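Local atomic coordinates of alpha-1,4-endofucoidanase (Mariniflexile fucanivorans, PDB entry 6DLH), a protein that hydrolyses alpha-1,4 linkages within fucoidan as a retaining endo-acting family 107 glycoside hydrolase, its chain also carrying several bound calcium ions. Residues Q686-D689 / A690-K694. Sequence-based numbering, arbitrary orientation.
Sequences QQTD and ANSWK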
loop_
_atom_site.group_PDB
_atom_site.type_symbol
_atom_site.label_atom_id
_atom_site.label_comp_id
_atom_site.label_asym_id
_atom_site.label_seq_id
_atom_site.Cartn_x
_atom_site.Cartn_y
_atom_site.Cartn_z
ATOM N N GLN A 686 -12.542 4.372 40.424
ATOM C CA GLN A 686 -13.693 4.950 39.757
ATOM C C GLN A 686 -13.757 4.419 38.330
ATOM O O GLN A 686 -12.730 4.183 37.698
ATOM C CB GLN A 686 -13.663 6.479 39.821
ATOM C CG GLN A 686 -15.038 7.108 39.631
ATOM C CD GLN A 686 -15.055 8.583 39.954
ATOM O OE1 GLN A 686 -14.178 9.340 39.540
ATOM N NE2 GLN A 686 -16.066 9.001 40.703
ATOM N N GLN A 687 -14.986 4.227 37.849
ATOM C CA GLN A 687 -15.222 3.820 36.476
ATOM C C GLN A 687 -14.721 4.914 35.535
ATOM O O GLN A 687 -15.111 6.075 35.661
ATOM C CB GLN A 687 -16.709 3.537 36.263
ATOM C CG GLN A 687 -16.992 2.701 35.025
ATOM C CD GLN A 687 -18.404 2.174 34.991
ATOM O OE1 GLN A 687 -19.296 2.670 35.680
ATOM N NE2 GLN A 687 -18.617 1.152 34.181
ATOM N N THR A 688 -13.832 4.521 34.615
ATOM C CA THR A 688 -13.384 5.398 33.546
ATOM C C THR A 688 -14.443 5.385 32.447
ATOM O O THR A 688 -15.072 6.407 32.169
ATOM C CB THR A 688 -11.975 5.017 33.069
ATOM O OG1 THR A 688 -11.098 5.104 34.192
ATOM C CG2 THR A 688 -11.451 5.907 31.961
ATOM N N ASP A 689 -14.643 4.203 31.852
ATOM C CA ASP A 689 -15.671 3.996 30.845
ATOM C C ASP A 689 -16.263 2.600 31.019
ATOM O O ASP A 689 -15.904 1.881 31.951
ATOM C CB ASP A 689 -15.139 4.253 29.428
ATOM C CG ASP A 689 -14.009 3.331 28.989
ATOM O OD1 ASP A 689 -13.897 2.212 29.541
ATOM O OD2 ASP A 689 -13.245 3.736 28.089
ATOM N N ALA A 690 -17.138 2.227 30.076
ATOM C CA ALA A 690 -17.871 0.971 30.091
ATOM C C ALA A 690 -16.950 -0.217 30.369
ATOM O O ALA A 690 -17.389 -1.205 30.952
ATOM C CB ALA A 690 -18.614 0.804 28.786
ATOM N N ASN A 691 -15.674 -0.105 29.976
ATOM C CA ASN A 691 -14.800 -1.264 29.854
ATOM C C ASN A 691 -13.623 -1.202 30.829
ATOM O O ASN A 691 -12.852 -2.160 30.916
ATOM C CB ASN A 691 -14.280 -1.420 28.421
ATOM C CG ASN A 691 -15.364 -1.721 27.405
ATOM O OD1 ASN A 691 -15.919 -2.817 27.387
ATOM N ND2 ASN A 691 -15.656 -0.762 26.543
ATOM N N SER A 692 -13.482 -0.080 31.553
ATOM C CA SER A 692 -12.278 0.166 32.338
ATOM C C SER A 692 -12.578 0.919 33.634
ATOM O O SER A 692 -13.444 1.793 33.669
ATOM C CB SER A 692 -11.243 0.889 31.511
ATOM O OG SER A 692 -11.762 2.116 31.020
ATOM N N TRP A 693 -11.819 0.575 34.687
ATOM C CA TRP A 693 -11.902 1.200 36.000
ATOM C C TRP A 693 -10.506 1.644 36.428
ATOM O O TRP A 693 -9.552 0.873 36.318
ATOM C CB TRP A 693 -12.522 0.230 37.022
ATOM C CG TRP A 693 -13.957 -0.113 36.755
ATOM C CD1 TRP A 693 -14.443 -0.858 35.718
ATOM C CD2 TRP A 693 -15.105 0.270 37.539
ATOM N NE1 TRP A 693 -15.806 -0.957 35.794
ATOM C CE2 TRP A 693 -16.243 -0.276 36.902
ATOM C CE3 TRP A 693 -15.286 1.016 38.711
ATOM C CZ2 TRP A 693 -17.534 -0.092 37.395
ATOM C CZ3 TRP A 693 -16.564 1.206 39.194
ATOM C CH2 TRP A 693 -17.672 0.657 38.544
ATOM N N LYS A 694 -10.388 2.889 36.913
ATOM C CA LYS A 694 -9.082 3.438 37.258
ATOM C C LYS A 694 -8.856 3.416 38.770
ATOM O O LYS A 694 -9.651 3.953 39.542
ATOM C CB LYS A 694 -8.883 4.846 36.684
ATOM C CG LYS A 694 -7.510 5.460 36.942
ATOM C CD LYS A 694 -7.266 6.781 36.237
ATOM C CE LYS A 694 -7.910 7.972 36.916
ATOM N NZ LYS A 694 -7.783 9.197 36.092
#
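Asn691 meets Asp689 at the tip of the 684-689/692-697 hairpin: Asn691 N gives a 3.0 Å hydrogen bond to Asp689 OD1. The chain reverses here in a type I turn from Asp689 to Ser692, closed by Ser692 N to Asp689 O at 3.1 Å. Ser692 then sends its OG to the same Asp689 OD1, 2.6 Å away and on the opposite face of the carboxylate from Asn691 N. Asp689 reaches both because its CG sits between the backbone N and carbonyl carbon (chi1 62°), folding the carboxylate back over the turn. Ser692 O is shared too, taking Thr688 N and Asp689 N from one side in a classic beta bulge.

Next, Trp693 lies beneath Gln687: Gln687 CB stands over the six-membered ring, 3.6 Å from its centroid in a CH-pi contact, and the extended chain, CG anti to N (chi1 -162°), carries the amide out over Trp693 CZ2, where it stacks with its plane 18° from that of the ring. Without the indole, as with an alanine here, the Gln687 chain would probably lose the surface it lies on and its amide would be freer to turn. Finally Lys694 N bonds to Gln686 O at 2.8 Å, while Lys694 CB touches Thr688 OG1.

The hairpin supplies outer strand 684-689 and central strand 692-697 of a three-stranded antiparallel sheet in this chain's most C-terminal putative Ig-like domain; Trp693 and Leu658 join backbones across to strand 654-659. With two donors on OD1, the Asp689 carboxylate is likely to stay ionised and fix the turn's shape.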